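Local coordinates for Dbv8 protein (Nonomuraea, PDB 4MFZ) that probably transfers a long acyl chain from acyl-CoA, such as the decanoyl-CoA bound here, to an amino group of a glycopeptide antibiotic or its precursor, at residues E69-A72 / P73-E76; M181-W184 / L185-V189; L295-V298 / F299-N302; V320-L324 / A325-W329. All coordinates share one frame; numbering follows the deposited sequence.

Contact 1: E69-A72 / P73-E76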
# COMPACT_ATOMS: atom_id res chain seq x y z
N GLU A 69 -0.63 14.25 1.05
CA GLU A 69 -1.14 14.07 2.42
C GLU A 69 -0.15 13.42 3.41
O GLU A 69 -0.53 12.67 4.31
CB GLU A 69 -2.50 13.35 2.42
CG GLU A 69 -3.60 14.14 1.71
CD GLU A 69 -4.92 13.37 1.64
OE1 GLU A 69 -5.09 12.35 2.35
OE2 GLU A 69 -5.82 13.79 0.88
N VAL A 70 1.13 13.71 3.22
CA VAL A 70 2.17 13.28 4.15
C VAL A 70 2.07 14.19 5.40
O VAL A 70 1.96 15.41 5.26
CB VAL A 70 3.57 13.39 3.50
CG1 VAL A 70 4.66 12.93 4.48
CG2 VAL A 70 3.61 12.59 2.19
N PRO A 71 2.11 13.61 6.61
CA PRO A 71 2.01 14.48 7.80
C PRO A 71 3.27 15.33 8.02
O PRO A 71 4.36 14.93 7.59
CB PRO A 71 1.79 13.50 8.94
CG PRO A 71 2.36 12.23 8.47
CD PRO A 71 2.18 12.18 6.98
N ALA A 72 3.08 16.49 8.66
CA ALA A 72 4.10 17.56 8.82
C ALA A 72 5.46 17.18 9.42
O ALA A 72 6.50 17.63 8.90
CB ALA A 72 3.51 18.78 9.55
N PRO A 73 5.49 16.38 10.52
CA PRO A 73 6.83 16.01 11.03
C PRO A 73 7.66 15.24 9.98
O PRO A 73 8.89 15.43 9.87
CB PRO A 73 6.52 15.12 12.25
CG PRO A 73 5.16 14.56 11.97
CD PRO A 73 4.41 15.64 11.21
N ASP A 74 6.98 14.42 9.18
CA ASP A 74 7.68 13.64 8.16
C ASP A 74 8.10 14.47 6.97
O ASP A 74 9.18 14.26 6.44
CB ASP A 74 6.84 12.44 7.74
CG ASP A 74 6.69 11.43 8.86
OD1 ASP A 74 7.58 10.58 9.03
OD2 ASP A 74 5.68 11.51 9.57
N VAL A 75 7.25 15.41 6.56
CA VAL A 75 7.54 16.27 5.43
C VAL A 75 8.94 16.88 5.58
O VAL A 75 9.79 16.73 4.69
CB VAL A 75 6.47 17.35 5.25
CG1 VAL A 75 6.94 18.44 4.29
CG2 VAL A 75 5.19 16.74 4.71
N GLU A 76 9.18 17.53 6.71
CA GLU A 76 10.47 18.17 6.98
C GLU A 76 11.66 17.19 6.97
O GLU A 76 12.72 17.49 6.40
CB GLU A 76 10.41 18.98 8.28
CG GLU A 76 9.50 20.21 8.20
CD GLU A 76 9.59 20.98 6.88
OE1 GLU A 76 10.69 21.39 6.46
OE2 GLU A 76 8.55 21.20 6.25

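Contact 2: M181-W184 / L185-V189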
# COMPACT_ATOMS: atom_id res chain seq x y z
N MET A 181 4.24 -1.03 4.39
CA MET A 181 3.88 -1.84 3.22
C MET A 181 4.29 -1.26 1.84
O MET A 181 3.45 -0.88 1.03
CB MET A 181 2.39 -2.23 3.30
CG MET A 181 2.11 -3.20 4.44
SD MET A 181 3.01 -4.79 4.30
CE MET A 181 4.76 -4.42 4.54
N PRO A 182 5.61 -1.16 1.61
CA PRO A 182 6.06 -0.58 0.34
C PRO A 182 5.66 -1.38 -0.91
O PRO A 182 5.62 -0.79 -2.00
CB PRO A 182 7.59 -0.48 0.50
CG PRO A 182 7.95 -1.39 1.63
CD PRO A 182 6.73 -1.48 2.52
N TRP A 183 5.34 -2.67 -0.78
CA TRP A 183 4.86 -3.44 -1.95
C TRP A 183 3.58 -2.83 -2.49
O TRP A 183 3.32 -2.91 -3.70
CB TRP A 183 4.65 -4.93 -1.63
CG TRP A 183 3.38 -5.18 -0.84
CD1 TRP A 183 3.19 -5.03 0.54
CD2 TRP A 183 2.04 -5.57 -1.36
NE1 TRP A 183 1.89 -5.29 0.90
CE2 TRP A 183 1.14 -5.62 -0.20
CE3 TRP A 183 1.53 -5.85 -2.63
CZ2 TRP A 183 -0.22 -5.97 -0.32
CZ3 TRP A 183 0.16 -6.20 -2.74
CH2 TRP A 183 -0.69 -6.26 -1.61
N TRP A 184 2.77 -2.23 -1.60
CA TRP A 184 1.52 -1.59 -2.03
C TRP A 184 1.78 -0.28 -2.76
O TRP A 184 1.25 -0.06 -3.86
CB TRP A 184 0.57 -1.43 -0.83
CG TRP A 184 -0.83 -0.98 -1.15
CD1 TRP A 184 -1.46 0.21 -0.73
CD2 TRP A 184 -1.85 -1.70 -1.92
NE1 TRP A 184 -2.75 0.26 -1.17
CE2 TRP A 184 -3.05 -0.86 -1.89
CE3 TRP A 184 -1.89 -2.92 -2.59
CZ2 TRP A 184 -4.22 -1.24 -2.52
CZ3 TRP A 184 -3.08 -3.29 -3.23
CH2 TRP A 184 -4.21 -2.46 -3.19
N LEU A 185 2.61 0.60 -2.19
CA LEU A 185 3.06 1.80 -2.90
C LEU A 185 3.63 1.46 -4.28
O LEU A 185 3.30 2.15 -5.25
CB LEU A 185 4.10 2.61 -2.12
CG LEU A 185 3.74 3.15 -0.74
CD1 LEU A 185 4.98 3.82 -0.11
CD2 LEU A 185 2.57 4.12 -0.87
N THR A 186 4.47 0.42 -4.35
CA THR A 186 5.04 -0.06 -5.63
C THR A 186 3.98 -0.42 -6.66
O THR A 186 4.00 0.08 -7.79
CB THR A 186 6.04 -1.23 -5.42
OG1 THR A 186 7.10 -0.77 -4.61
CG2 THR A 186 6.65 -1.69 -6.71
N LEU A 187 3.04 -1.27 -6.27
CA LEU A 187 1.92 -1.61 -7.14
C LEU A 187 1.10 -0.37 -7.61
O LEU A 187 0.71 -0.28 -8.79
CB LEU A 187 1.03 -2.59 -6.39
CG LEU A 187 0.15 -3.49 -7.22
CD1 LEU A 187 1.03 -4.43 -8.06
CD2 LEU A 187 -0.77 -4.26 -6.28
N LEU A 188 0.87 0.57 -6.71
CA LEU A 188 0.08 1.77 -7.00
C LEU A 188 0.83 2.68 -7.97
O LEU A 188 0.26 3.17 -8.95
CB LEU A 188 -0.21 2.52 -5.71
CG LEU A 188 -1.10 3.77 -5.86
CD1 LEU A 188 -1.96 3.96 -4.60
CD2 LEU A 188 -0.23 4.98 -6.12
N VAL A 189 2.12 2.89 -7.72
CA VAL A 189 2.90 3.78 -8.58
C VAL A 189 3.28 3.15 -9.94
O VAL A 189 3.72 3.87 -10.84
CB VAL A 189 4.13 4.41 -7.84
CG1 VAL A 189 5.39 3.59 -8.06
CG2 VAL A 189 4.37 5.82 -8.35

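Contact 3: L295-V298 / F299-N302. With MFK (decanoyl-CoA), chain B.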
# COMPACT_ATOMS: atom_id res chain seq x y z
N LEU A 295 -4.96 -7.17 15.33
CA LEU A 295 -4.19 -6.28 16.20
C LEU A 295 -3.54 -5.20 15.37
O LEU A 295 -3.43 -4.06 15.82
CB LEU A 295 -3.13 -7.07 16.97
CG LEU A 295 -3.67 -7.99 18.08
CD1 LEU A 295 -2.58 -8.92 18.61
CD2 LEU A 295 -4.32 -7.19 19.20
N GLU A 296 -3.13 -5.56 14.15
CA GLU A 296 -2.56 -4.61 13.22
C GLU A 296 -3.57 -3.54 12.82
O GLU A 296 -3.31 -2.34 12.95
CB GLU A 296 -2.01 -5.32 11.98
CG GLU A 296 -1.65 -4.40 10.81
CD GLU A 296 -0.45 -3.49 11.07
OE1 GLU A 296 0.38 -3.79 11.97
OE2 GLU A 296 -0.33 -2.46 10.36
N PHE A 297 -4.72 -3.96 12.31
CA PHE A 297 -5.63 -3.01 11.71
C PHE A 297 -6.53 -2.33 12.74
O PHE A 297 -7.14 -1.31 12.45
CB PHE A 297 -6.48 -3.68 10.63
CG PHE A 297 -5.70 -4.06 9.39
CD1 PHE A 297 -5.55 -3.16 8.33
CD2 PHE A 297 -5.14 -5.34 9.27
CE1 PHE A 297 -4.85 -3.53 7.19
CE2 PHE A 297 -4.43 -5.71 8.14
CZ PHE A 297 -4.28 -4.80 7.10
N VAL A 298 -6.64 -2.90 13.94
CA VAL A 298 -7.45 -2.25 14.97
C VAL A 298 -6.58 -1.34 15.86
O VAL A 298 -7.04 -0.29 16.29
CB VAL A 298 -8.30 -3.24 15.80
CG1 VAL A 298 -9.13 -2.51 16.85
CG2 VAL A 298 -9.23 -4.03 14.90
N PHE A 299 -5.32 -1.73 16.10
CA PHE A 299 -4.45 -0.98 17.03
C PHE A 299 -3.12 -0.52 16.45
O PHE A 299 -2.42 0.24 17.09
CB PHE A 299 -4.13 -1.79 18.29
CG PHE A 299 -5.32 -2.19 19.09
CD1 PHE A 299 -5.92 -1.28 19.98
CD2 PHE A 299 -5.82 -3.48 18.99
CE1 PHE A 299 -7.03 -1.67 20.74
CE2 PHE A 299 -6.92 -3.88 19.75
CZ PHE A 299 -7.53 -2.97 20.63
N ARG A 300 -2.76 -1.02 15.28
CA ARG A 300 -1.46 -0.76 14.68
C ARG A 300 -0.41 -1.22 15.70
O ARG A 300 0.61 -0.56 16.00
CB ARG A 300 -1.34 0.70 14.25
CG ARG A 300 -0.90 0.91 12.81
CD ARG A 300 -1.49 -0.07 11.79
NE ARG A 300 -2.66 0.44 11.06
CZ ARG A 300 -2.98 0.07 9.81
NH1 ARG A 300 -2.22 -0.79 9.14
NH2 ARG A 300 -4.06 0.59 9.23
N TYR A 301 -0.73 -2.40 16.21
CA TYR A 301 -0.07 -3.05 17.32
C TYR A 301 1.43 -3.12 17.15
O TYR A 301 1.91 -3.39 16.05
CB TYR A 301 -0.62 -4.47 17.44
CG TYR A 301 -0.16 -5.17 18.67
CD1 TYR A 301 -0.53 -4.70 19.92
CD2 TYR A 301 0.65 -6.30 18.59
CE1 TYR A 301 -0.11 -5.32 21.07
CE2 TYR A 301 1.08 -6.94 19.74
CZ TYR A 301 0.68 -6.43 20.97
OH TYR A 301 1.07 -7.02 22.14
N ASN A 302 2.15 -2.89 18.24
CA ASN A 302 3.60 -3.02 18.25
C ASN A 302 4.17 -3.75 19.49
O ASN A 302 5.11 -3.28 20.09
CB ASN A 302 4.26 -1.64 18.04
CG ASN A 302 5.73 -1.73 17.65
OD1 ASN A 302 6.17 -2.69 16.98
ND2 ASN A 302 6.50 -0.73 18.04
CCG MFK B . -17.49 -4.62 5.05
CCF MFK B . -17.69 -5.30 3.69
CCE MFK B . -16.36 -5.39 2.97
CCD MFK B . -15.61 -6.59 3.50
CCC MFK B . -14.60 -7.01 2.46
CCB MFK B . -13.20 -6.84 3.01
CCA MFK B . -12.26 -7.60 2.08
CBZ MFK B . -11.34 -6.58 1.42
CAK MFK B . -9.93 -6.77 1.92
CAJ MFK B . -9.47 -5.51 2.66
OAL MFK B . -9.83 -4.38 2.32
SAI MFK B . -8.37 -5.84 3.98
CAH MFK B . -8.09 -4.17 4.71
CAG MFK B . -9.30 -3.66 5.49
NAF MFK B . -8.98 -2.29 5.93
CAE MFK B . -8.94 -1.92 7.22
OAM MFK B . -9.21 -2.67 8.16
CAD MFK B . -8.57 -0.44 7.46
CAC MFK B . -8.79 -0.08 8.94
NAB MFK B . -10.19 -0.34 9.34
CAA MFK B . -11.06 0.68 9.35
OAO MFK B . -10.74 1.84 9.03
CAN MFK B . -12.48 0.37 9.82
OAU MFK B . -12.54 -0.93 10.46
CAP MFK B . -13.54 0.48 8.70
CAR MFK B . -13.17 -0.46 7.56
CAS MFK B . -13.65 1.89 8.13
CAQ MFK B . -14.90 0.07 9.26
OAT MFK B . -15.20 0.95 10.33
PAV MFK B . -16.72 1.35 10.71
OAX MFK B . -17.45 1.83 9.53
OAW MFK B . -16.66 2.23 11.92
OAY MFK B . -17.22 -0.13 11.10
PAZ MFK B . -18.49 -0.52 11.99
OBA MFK B . -18.73 -2.05 11.70
OBB MFK B . -19.70 0.28 11.71
O5' MFK B . -17.96 -0.55 13.51
C5' MFK B . -18.76 -0.92 14.61
C4' MFK B . -17.91 -0.73 15.88
O4' MFK B . -16.50 -1.14 15.75
C3' MFK B . -17.83 0.73 16.26
O3' MFK B . -17.71 0.78 17.68
PBV MFK B . -18.62 1.85 18.50
OBW MFK B . -17.92 3.22 18.15
OBY MFK B . -18.38 1.46 20.06
OBX MFK B . -20.02 1.95 18.09
C2' MFK B . -16.53 1.15 15.58
O2' MFK B . -15.97 2.34 16.10
C1' MFK B . -15.63 -0.01 15.89
N9 MFK B . -14.52 -0.10 14.91
C8 MFK B . -14.60 -0.54 13.65
N7 MFK B . -13.37 -0.48 13.11
C5 MFK B . -12.52 -0.05 14.06
C4 MFK B . -13.24 0.18 15.16
N3 MFK B . -12.64 0.58 16.29
C2 MFK B . -11.20 0.92 16.40
N1 MFK B . -10.52 0.63 15.12
C6 MFK B . -11.19 0.17 14.06
N6 MFK B . -10.53 -0.08 12.93
O HOH W 1 0.44 -5.08 14.18

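Contact 4: V320-L324 / A325-W329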
# COMPACT_ATOMS: atom_id res chain seq x y z
N VAL A 320 -9.47 -7.22 22.51
CA VAL A 320 -8.74 -7.49 23.76
C VAL A 320 -9.40 -8.57 24.63
O VAL A 320 -8.73 -9.54 25.08
CB VAL A 320 -8.50 -6.18 24.55
CG1 VAL A 320 -8.16 -6.45 26.02
CG2 VAL A 320 -7.41 -5.36 23.85
N THR A 321 -10.72 -8.42 24.87
CA THR A 321 -11.41 -9.38 25.72
C THR A 321 -11.31 -10.79 25.15
O THR A 321 -11.02 -11.74 25.88
CB THR A 321 -12.89 -9.01 26.06
OG1 THR A 321 -13.76 -9.42 25.00
CG2 THR A 321 -13.06 -7.53 26.36
N HIS A 322 -11.52 -10.92 23.83
CA HIS A 322 -11.45 -12.22 23.14
C HIS A 322 -10.09 -12.87 23.30
O HIS A 322 -9.99 -14.06 23.64
CB HIS A 322 -11.74 -11.97 21.67
CG HIS A 322 -12.13 -13.20 20.89
ND1 HIS A 322 -11.31 -13.78 19.97
CD2 HIS A 322 -13.32 -13.91 20.86
CE1 HIS A 322 -11.95 -14.81 19.41
NE2 HIS A 322 -13.17 -14.89 19.95
N LEU A 323 -9.03 -12.11 23.05
CA LEU A 323 -7.66 -12.58 23.21
C LEU A 323 -7.28 -12.91 24.66
O LEU A 323 -6.65 -13.94 24.91
CB LEU A 323 -6.68 -11.54 22.62
CG LEU A 323 -6.56 -11.49 21.09
CD1 LEU A 323 -5.55 -10.45 20.61
CD2 LEU A 323 -6.17 -12.85 20.54
N LEU A 324 -7.65 -12.04 25.60
CA LEU A 324 -7.39 -12.28 27.03
C LEU A 324 -8.13 -13.53 27.55
O LEU A 324 -7.62 -14.22 28.46
CB LEU A 324 -7.67 -11.04 27.90
CG LEU A 324 -6.64 -9.90 27.88
CD1 LEU A 324 -7.05 -8.76 28.82
CD2 LEU A 324 -5.24 -10.41 28.23
N ALA A 325 -9.28 -13.84 26.95
CA ALA A 325 -10.02 -15.04 27.31
C ALA A 325 -9.42 -16.31 26.69
O ALA A 325 -9.99 -17.38 26.83
CB ALA A 325 -11.49 -14.91 26.93
N GLY A 326 -8.26 -16.19 26.03
CA GLY A 326 -7.60 -17.36 25.41
C GLY A 326 -8.22 -17.85 24.11
O GLY A 326 -7.97 -18.98 23.68
N ARG A 327 -9.03 -16.99 23.48
CA ARG A 327 -9.68 -17.29 22.18
C ARG A 327 -8.95 -16.63 21.00
O ARG A 327 -8.06 -15.81 21.22
CB ARG A 327 -11.15 -16.87 22.22
CG ARG A 327 -11.94 -17.67 23.23
CD ARG A 327 -13.37 -17.17 23.37
NE ARG A 327 -14.15 -17.45 22.16
CZ ARG A 327 -15.37 -16.96 21.93
NH1 ARG A 327 -15.97 -16.17 22.81
NH2 ARG A 327 -15.99 -17.27 20.79
N HIS A 328 -9.31 -16.98 19.77
CA HIS A 328 -8.56 -16.51 18.58
C HIS A 328 -9.35 -15.89 17.46
O HIS A 328 -10.50 -16.25 17.23
CB HIS A 328 -7.66 -17.62 18.03
CG HIS A 328 -6.57 -18.01 18.99
ND1 HIS A 328 -6.70 -19.05 19.85
CD2 HIS A 328 -5.33 -17.42 19.27
CE1 HIS A 328 -5.58 -19.14 20.62
NE2 HIS A 328 -4.75 -18.14 20.26
N TRP A 329 -8.70 -14.98 16.74
CA TRP A 329 -9.28 -14.34 15.56
C TRP A 329 -8.80 -14.96 14.28
O TRP A 329 -7.64 -15.37 14.19
CB TRP A 329 -8.92 -12.86 15.56
CG TRP A 329 -9.54 -12.14 16.73
CD1 TRP A 329 -8.92 -11.76 17.92
CD2 TRP A 329 -10.94 -11.74 16.86
NE1 TRP A 329 -9.82 -11.13 18.76
CE2 TRP A 329 -11.05 -11.09 18.18
CE3 TRP A 329 -12.06 -11.84 16.05
CZ2 TRP A 329 -12.26 -10.57 18.64
CZ3 TRP A 329 -13.27 -11.31 16.52
CH2 TRP A 329 -13.36 -10.68 17.79
O HOH W 2 -5.77 -15.80 22.95

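Contact 1: E69-A72 / P73-E76
Val-70 and Val-75 form the close-packed side of this helix start: Val-70 CG1 lies 3.9 Å from Val-75 CG2, and that CG2 methyl sits 3.5 Å from Val-70 O. A chi1 of 180° at Val-70 sets CG1 opposite the backbone N, where it also comes within 4.0 Å of Asp-74 CB. Leu-65 of helix 58-67 touches both valines, while Leu-163 and Val-167 of helix 162-174 pack on Val-70. Pro-71 holds the N-cap position of helix 72-81. Its carbonyl takes the first full helical bond, Val-75 N to Pro-71 O at 3.1 Å (N-H...O 153°, in the carbonyl plane), plus a weak one from Asp-74 N. The other side is looser: Ala-72 and Pro-73 are exposed to solvent, and the bond from Glu-76 N to Ala-72 O is weak at 3.5 Å. Glu-76 sends its carboxylate to a salt bridge with Arg-62. Asp-74 OD2 passes 3.6 Å from Pro-71 CG and pairs with Arg-171, while OD1 bonds to Tyr-129. Held beside an arginine and in a first helical turn, this buried carboxylate probably stays ionised, and its two partners tie the helix start to neighbouring elements.

Contact 2: M181-W184 / L185-V189
Trp-183 and Trp-184 both meet Leu-187 in the first turns of helix 182-192, an alpha-helix of the N-terminal domain, largely buried here, with Met-181 at its N-cap position. The apolar part depends on one methyl. Leu-187 CD2 lies 4.1 Å from Trp-183 CZ3 and 3.9 Å from Trp-184 CZ3, meeting both indoles obliquely. Trp-183 takes the crowded first torsion, chi1 76°, between its backbone N and carbonyl carbon, and its indole then runs alongside Leu-187 in the same direction. One face of that indole has Trp-184 CB over its centre, and Met-181 SD lies in plane at its edge. Trp-184 also meets the ring of His-216 and packs on Val-193 of strand 193-196, which joins the helix to the sheet. Hydrogen bonds form the second group. Leu-187 N to Trp-183 O (3.1 Å) and Leu-188 N to Trp-184 O (2.9 Å) are ordinary helical bonds. Pro-182 O is gripped twice by Thr-186, whose OG1 stands beside the backbone N at chi1 -61°. From opposite faces of the carbonyl plane, Thr-186 N reaches Pro-182 O at 2.9 Å and Thr-186 OG1 reaches it at 3.0 Å, the hydroxyl standing 38° out of that plane.

Contact 3: L295-V298 / F299-N302
Two amides converge on Leu-295 O where helix 291-299 ends, Phe-299 N at 3.0 Å and Tyr-301 N at 3.2 Å, from opposite faces of the carbonyl plane, and Arg-300 between them turns the chain with a positive phi of 57°. Arg-300 N adds a weak bond to Glu-296 O. The side chains of the same two residues form a salt bridge, Arg-300 NH1 to Glu-296 OE2 at 2.8 Å. Its oxygen is met on the anti side and lies close to the guanidinium plane, yet the carboxylate and guanidinium planes stand 82° apart and a single N-H, that of NH1, bonds to the carboxylate, a geometry unlike the coplanar forked pair. Bends at chi2 and chi3 fold the arginine back over the last helical turn. Each charge has a second partner: Arg-300 NH2 pairs with Glu-219, and Glu-296 OE1 with Lys-173. A water also bridges the turn, donating to Glu-296 OE1 (2.6 Å) and Tyr-301 O (2.9 Å). The helix belongs to the GNAT-like C-terminal domain and lines the acyl-CoA pocket: Phe-297 CD1 lies 3.7 Å from OAM of the pantetheine arm of decanoyl-CoA, and Val-298 CG1 lies 3.8 Å from adenine N1. Val-298 CG1 also covers one face of the Phe-299 ring in a CH-pi contact, 16° off the ring normal. On another side of the helix, Leu-295 runs alongside Tyr-301, with Leu-295 CB 3.6 Å from Tyr-301 CB. Leu-295 CD1 stands over one face of the tyrosine ring, while the Tyr-301 hydroxyl bonds to Gln-304 O.

Contact 4: V320-L324 / A325-W329
His-322, Trp-329 and Ala-325 carry the C-terminal end of helix 314-324, which closes in a Schellman motif at Gly-326. The evidence is a positive phi of 77° at that glycine with two bonds back into the last turn: Arg-327 N to His-322 O at 3.1 Å and Gly-326 N to Leu-323 O at 3.0 Å. Ala-325 supplies the preceding helical bond, its N to Thr-321 O at 2.9 Å, and its CB lies beyond the same carbonyl oxygen, 3.4 Å from Thr-321 O. The returning chain sandwiches the His-322 ring. On one face Arg-327 CB makes a CH-pi contact, 3.6 Å from the centroid of the His-322 ring and 13° off the normal. Toward the opposite face comes the Trp-329 indole, oblique, its six-membered ring at 41° to the His-322 ring. His-322 CB packs 3.4 Å from Trp-329 CZ2. The ring of Tyr-266 also meets the imidazole, the planes nearly perpendicular, and Arg-327 continues past it to a salt bridge with Glu-265. Leu-323 fills in beside Trp-329, its CD2 4.0 Å from Trp-329 CD1. A water links the helix end to the loop that leads to strand 330-337, donating to Leu-323 O and, at 2.9 Å, to Arg-327 O.

Contacts 1 and 2 belong to the N-terminal domain, contacts 3 and 4 to the GNAT-like domain that holds decanoyl-CoA. Contact 3 touches the bound acyl-CoA directly. In contact 4 the side chain of Trp-329 is about 10 Å from decanoyl-CoA. In contact 2 the side chain of Trp-184 is about 8 Å from decanoyl-CoA. Contacts 3 and 4 pack together, Leu-295 CD2 lying 3.8 Å from Leu-323 CD1 and Phe-299 CZ 4.0 Å from Val-320 CG2, so the C-terminal ends of helices 291-299 and 314-324 pack against each other. Helix 162-174 lies between the two domains' contacts: side chains of contacts 1, 2 and 3 all rest on it. Contacts 2 and 3 approach to about 6 Å between nearest atoms.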